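Membrane protein, putative (Geobacter sulfurreducens PCA, PDB 2QYB) is a putative membrane protein, perhaps with transporter and phosphatase activities, represented here by its GAF domain. Local coordinates at residues A[19-27]-A[50-58]. Residues are numbered along the deposited sequence; the frame is centred on the assembly and turned at random.
Sequences QIIMDDLLN and RVRSYSGKG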
ATOM      1  N   GLN A  19       6.666   5.415  -1.856  1.00 32.76           N
ATOM      2  CA  GLN A  19       5.416   4.743  -1.461  1.00 32.80           C
ATOM      3  C   GLN A  19       5.331   4.339   0.018  1.00 32.81           C
ATOM      4  O   GLN A  19       4.310   4.548   0.676  1.00 33.55           O
ATOM      5  CB  GLN A  19       5.248   3.507  -2.316  1.00 32.81           C
ATOM      6  CG  GLN A  19       3.908   2.856  -2.197  1.00 33.80           C
ATOM      7  CD  GLN A  19       2.760   3.720  -2.772  1.00 33.94           C
ATOM      8  OE1 GLN A  19       2.732   4.029  -3.981  1.00 35.22           O
ATOM      9  NE2 GLN A  19       1.805   4.098  -1.895  1.00 28.33           N
ATOM     10  N   ILE A  20       6.397   3.723   0.501  1.00 32.99           N
ATOM     11  CA  ILE A  20       6.514   3.214   1.862  1.00 33.24           C
ATOM     12  C   ILE A  20       6.560   4.366   2.853  1.00 34.00           C
ATOM     13  O   ILE A  20       5.941   4.300   3.917  1.00 33.90           O
ATOM     14  CB  ILE A  20       7.817   2.360   2.029  1.00 33.42           C
ATOM     15  CG1 ILE A  20       7.740   1.079   1.168  1.00 33.40           C
ATOM     16  CG2 ILE A  20       8.049   2.022   3.514  1.00 32.40           C
ATOM     17  CD1 ILE A  20       9.110   0.417   0.821  1.00 33.50           C
ATOM     18  N   ILE A  21       7.294   5.422   2.500  1.00 34.74           N
ATOM     19  CA  ILE A  21       7.289   6.628   3.282  1.00 35.59           C
ATOM     20  C   ILE A  21       5.832   7.124   3.436  1.00 36.93           C
ATOM     21  O   ILE A  21       5.364   7.340   4.576  1.00 36.90           O
ATOM     22  CB  ILE A  21       8.225   7.701   2.649  1.00 35.85           C
ATOM     23  CG1 ILE A  21       9.701   7.412   2.954  1.00 35.32           C
ATOM     24  CG2 ILE A  21       7.941   9.104   3.180  1.00 35.26           C
ATOM     25  CD1 ILE A  21      10.653   8.257   2.112  1.00 34.12           C
HETATM   26  N   MSE A  22       5.102   7.265   2.314  1.00 37.56           N
HETATM   27  CA  MSE A  22       3.718   7.801   2.356  1.00 39.40           C
HETATM   28  C   MSE A  22       2.817   6.913   3.156  1.00 37.56           C
HETATM   29  O   MSE A  22       2.141   7.364   4.055  1.00 37.89           O
HETATM   30  CB  MSE A  22       3.106   7.959   0.978  1.00 38.60           C
HETATM   31  CG  MSE A  22       3.857   8.902   0.104  1.00 42.04           C
HETATM   32 SE   MSE A  22       2.988   9.353  -1.647  1.00 52.08          SE
HETATM   33  CE  MSE A  22       3.013   7.601  -2.592  1.00 42.91           C
ATOM     34  N   ASP A  23       2.797   5.636   2.815  1.00 37.33           N
ATOM     35  CA  ASP A  23       1.964   4.682   3.550  1.00 36.41           C
ATOM     36  C   ASP A  23       2.230   4.682   5.060  1.00 35.13           C
ATOM     37  O   ASP A  23       1.300   4.572   5.828  1.00 33.89           O
ATOM     38  CB  ASP A  23       2.159   3.256   2.981  1.00 36.40           C
ATOM     39  CG  ASP A  23       1.403   3.025   1.631  1.00 37.12           C
ATOM     40  OD1 ASP A  23       0.902   3.960   0.982  1.00 38.50           O
ATOM     41  OD2 ASP A  23       1.311   1.876   1.213  1.00 36.73           O
ATOM     42  N   ASP A  24       3.505   4.733   5.466  1.00 34.76           N
ATOM     43  CA  ASP A  24       3.866   4.699   6.904  1.00 34.40           C
ATOM     44  C   ASP A  24       3.374   5.954   7.572  1.00 32.78           C
ATOM     45  O   ASP A  24       2.876   5.930   8.680  1.00 32.26           O
ATOM     46  CB  ASP A  24       5.397   4.592   7.143  1.00 34.44           C
ATOM     47  CG  ASP A  24       5.969   3.233   6.799  1.00 36.88           C
ATOM     48  OD1 ASP A  24       5.173   2.289   6.539  1.00 37.74           O
ATOM     49  OD2 ASP A  24       7.233   3.112   6.779  1.00 39.02           O
ATOM     50  N   LEU A  25       3.517   7.080   6.896  1.00 32.55           N
ATOM     51  CA  LEU A  25       3.067   8.337   7.493  1.00 31.97           C
ATOM     52  C   LEU A  25       1.576   8.356   7.729  1.00 31.39           C
ATOM     53  O   LEU A  25       1.142   8.715   8.788  1.00 30.59           O
ATOM     54  CB  LEU A  25       3.558   9.555   6.683  1.00 32.02           C
ATOM     55  CG  LEU A  25       5.063   9.870   6.959  1.00 30.66           C
ATOM     56  CD1 LEU A  25       5.696  10.812   5.930  1.00 28.60           C
ATOM     57  CD2 LEU A  25       5.299  10.415   8.374  1.00 26.38           C
ATOM     58  N   LEU A  26       0.786   7.933   6.756  1.00 32.40           N
ATOM     59  CA  LEU A  26      -0.680   7.863   6.953  1.00 32.57           C
ATOM     60  C   LEU A  26      -1.063   6.865   8.067  1.00 32.77           C
ATOM     61  O   LEU A  26      -1.898   7.164   8.890  1.00 32.44           O
ATOM     62  CB  LEU A  26      -1.405   7.467   5.680  1.00 32.02           C
ATOM     63  CG  LEU A  26      -1.279   8.315   4.418  1.00 33.90           C
ATOM     64  CD1 LEU A  26      -2.205   7.750   3.220  1.00 27.80           C
ATOM     65  CD2 LEU A  26      -1.542   9.791   4.717  1.00 28.06           C
ATOM     66  N   ASN A  27      -0.454   5.680   8.079  1.00 33.53           N
ATOM     67  CA  ASN A  27      -0.639   4.707   9.186  1.00 33.65           C
ATOM     68  C   ASN A  27      -0.329   5.317  10.542  1.00 33.48           C
ATOM     69  O   ASN A  27      -1.048   5.108  11.503  1.00 33.68           O
ATOM     70  CB  ASN A  27       0.241   3.469   8.982  1.00 33.68           C
ATOM     71  CG  ASN A  27      -0.145   2.624   7.697  1.00 36.24           C
ATOM     72  OD1 ASN A  27      -1.277   2.677   7.172  1.00 36.85           O
ATOM     73  ND2 ASN A  27       0.807   1.819   7.235  1.00 36.12           N
ATOM     74  N   ARG A  50      -4.574  11.396  -8.860  1.00 34.50           N
ATOM     75  CA  ARG A  50      -4.631   9.970  -8.740  1.00 34.04           C
ATOM     76  C   ARG A  50      -4.365   9.567  -7.297  1.00 33.77           C
ATOM     77  O   ARG A  50      -3.379  10.018  -6.692  1.00 32.84           O
ATOM     78  CB  ARG A  50      -3.562   9.338  -9.637  1.00 35.07           C
ATOM     79  CG  ARG A  50      -3.720   9.567 -11.157  1.00 38.42           C
ATOM     80  CD  ARG A  50      -4.704   8.631 -11.841  1.00 42.35           C
ATOM     81  NE  ARG A  50      -4.638   7.266 -11.305  1.00 45.15           N
ATOM     82  CZ  ARG A  50      -3.901   6.245 -11.776  1.00 46.50           C
ATOM     83  NH1 ARG A  50      -3.940   5.073 -11.139  1.00 46.18           N
ATOM     84  NH2 ARG A  50      -3.114   6.368 -12.845  1.00 46.13           N
ATOM     85  N   VAL A  51      -5.201   8.668  -6.780  1.00 32.95           N
ATOM     86  CA  VAL A  51      -4.923   7.997  -5.499  1.00 32.25           C
ATOM     87  C   VAL A  51      -3.636   7.161  -5.540  1.00 32.85           C
ATOM     88  O   VAL A  51      -3.501   6.195  -6.335  1.00 32.07           O
ATOM     89  CB  VAL A  51      -6.057   7.070  -5.057  1.00 31.63           C
ATOM     90  CG1 VAL A  51      -5.675   6.395  -3.744  1.00 29.96           C
ATOM     91  CG2 VAL A  51      -7.378   7.858  -4.963  1.00 29.37           C
ATOM     92  N   ARG A  52      -2.675   7.580  -4.699  1.00 32.29           N
ATOM     93  CA  ARG A  52      -1.366   6.926  -4.629  1.00 30.96           C
ATOM     94  C   ARG A  52      -1.076   6.299  -3.266  1.00 30.00           C
ATOM     95  O   ARG A  52      -0.190   5.500  -3.158  1.00 30.67           O
ATOM     96  CB  ARG A  52      -0.268   7.932  -4.992  1.00 30.27           C
ATOM     97  CG  ARG A  52      -0.375   8.490  -6.414  1.00 29.16           C
ATOM     98  CD  ARG A  52      -0.639   7.382  -7.449  1.00 29.56           C
ATOM     99  NE  ARG A  52      -0.337   7.798  -8.803  1.00 27.07           N
ATOM    100  CZ  ARG A  52      -0.385   7.002  -9.857  1.00 28.74           C
ATOM    101  NH1 ARG A  52      -0.720   5.738  -9.714  1.00 31.32           N
ATOM    102  NH2 ARG A  52      -0.091   7.468 -11.069  1.00 30.80           N
ATOM    103  N   SER A  53      -1.812   6.656  -2.235  1.00 29.41           N
ATOM    104  CA  SER A  53      -1.586   6.104  -0.928  1.00 29.56           C
ATOM    105  C   SER A  53      -2.806   6.350  -0.093  1.00 30.23           C
ATOM    106  O   SER A  53      -3.482   7.316  -0.277  1.00 30.74           O
ATOM    107  CB  SER A  53      -0.368   6.778  -0.278  1.00 29.14           C
ATOM    108  OG  SER A  53      -0.158   6.283   1.029  1.00 29.19           O
ATOM    109  N   TYR A  54      -3.081   5.475   0.847  1.00 32.71           N
ATOM    110  CA  TYR A  54      -4.258   5.628   1.718  1.00 34.08           C
ATOM    111  C   TYR A  54      -4.132   4.700   2.927  1.00 33.80           C
ATOM    112  O   TYR A  54      -3.445   3.699   2.866  1.00 33.25           O
ATOM    113  CB  TYR A  54      -5.539   5.321   0.937  1.00 35.22           C
ATOM    114  CG  TYR A  54      -5.707   3.877   0.672  1.00 36.21           C
ATOM    115  CD1 TYR A  54      -5.372   3.315  -0.561  1.00 38.01           C
ATOM    116  CD2 TYR A  54      -6.182   3.049   1.680  1.00 38.67           C
ATOM    117  CE1 TYR A  54      -5.522   1.935  -0.765  1.00 39.88           C
ATOM    118  CE2 TYR A  54      -6.323   1.712   1.500  1.00 38.92           C
ATOM    119  CZ  TYR A  54      -6.001   1.154   0.293  1.00 38.43           C
ATOM    120  OH  TYR A  54      -6.200  -0.195   0.206  1.00 40.90           O
ATOM    121  N   SER A  55      -4.770   5.055   4.022  1.00 34.16           N
ATOM    122  CA  SER A  55      -4.772   4.212   5.220  1.00 35.13           C
ATOM    123  C   SER A  55      -6.187   4.256   5.806  1.00 35.23           C
ATOM    124  O   SER A  55      -6.879   5.204   5.597  1.00 34.29           O
ATOM    125  CB  SER A  55      -3.708   4.665   6.240  1.00 35.06           C
ATOM    126  OG  SER A  55      -3.657   3.801   7.391  1.00 33.90           O
ATOM    127  N   GLY A  56      -6.599   3.214   6.514  1.00 36.58           N
ATOM    128  CA  GLY A  56      -7.964   3.110   6.998  1.00 38.11           C
ATOM    129  C   GLY A  56      -8.887   2.478   5.955  1.00 39.41           C
ATOM    130  O   GLY A  56      -8.473   2.134   4.840  1.00 40.35           O
ATOM    131  N   LYS A  57     -10.152   2.358   6.308  1.00 40.70           N
ATOM    132  CA  LYS A  57     -11.140   1.730   5.431  1.00 41.63           C
ATOM    133  C   LYS A  57     -12.093   2.772   4.869  1.00 41.68           C
ATOM    134  O   LYS A  57     -12.289   3.794   5.468  1.00 41.86           O
ATOM    135  CB  LYS A  57     -11.885   0.598   6.174  1.00 42.26           C
ATOM    136  CG  LYS A  57     -12.139   0.824   7.683  1.00 42.24           C
ATOM    137  CD  LYS A  57     -12.879  -0.354   8.325  1.00 42.60           C
ATOM    138  CE  LYS A  57     -13.891   0.116   9.378  1.00 43.26           C
ATOM    139  NZ  LYS A  57     -14.025  -0.859  10.507  1.00 44.90           N
ATOM    140  N   GLY A  58     -12.644   2.504   3.689  1.00 42.88           N
ATOM    141  CA  GLY A  58     -13.465   3.457   2.921  1.00 43.59           C
ATOM    142  C   GLY A  58     -12.941   3.806   1.527  1.00 44.35           C
ATOM    143  O   GLY A  58     -13.620   4.503   0.770  1.00 45.57           O
TER
HETATM  144  O   HOH W   1      -1.598   2.520   0.048  1.00 55.31           O
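Q19, D23 and N27, one turn apart on helix 10-32, each present a polar side chain to strand 49-56, the outermost strand of the sheet within this chain; the axes of segments 19-27 and 50-56 approach to 7.4 Å and run nearly parallel, 25° apart. The amide of Q19 works as a double donor. NE2 gives one hydrogen to R52 O at 2.7 Å, nearly straight (165°) and in the carbonyl plane, and the other to D23 OD1 of its own helix at 3.0 Å; both acceptors lie in the amide plane, which fixes the rotation of the group. The chain bends at chi2 (67°) to bring NE2 there. D23 OD1 is shared: S53 OG donates to it at 2.6 Å on the anti side, Q19 NE2 reaches it from above the carboxylate plane, and a water adds a third donor while accepting weakly from Y54 N. One turn on, S55 OG donates to a lone pair of N27 OD1 at 2.6 Å. Both serines hold OG anti to the backbone N, which places each hydroxyl within bonding distance of its acceptor on the helix. Next to these polar groups L26 CD1 packs 3.3 Å from Y54 CA, and CE of selenomethionine M22 lies against CB of R52, the two side chains running the same way; M22 and L26 also cover I40 of strand 37-43. R52 and S53 both pair with I40 in a classic beta bulge. The guanidinium of R52 forms a salt bridge with D17 of the second subunit. An alanine in place of Q19 would probably cost R52 O its donor from the helix and D23 OD1 one of its donors. Two donors and a water on one carboxylate oxygen are consistent with a charged D23; with the separate N27–S55 bond, they pin strand to helix by directed polar bonds as well as apolar packing.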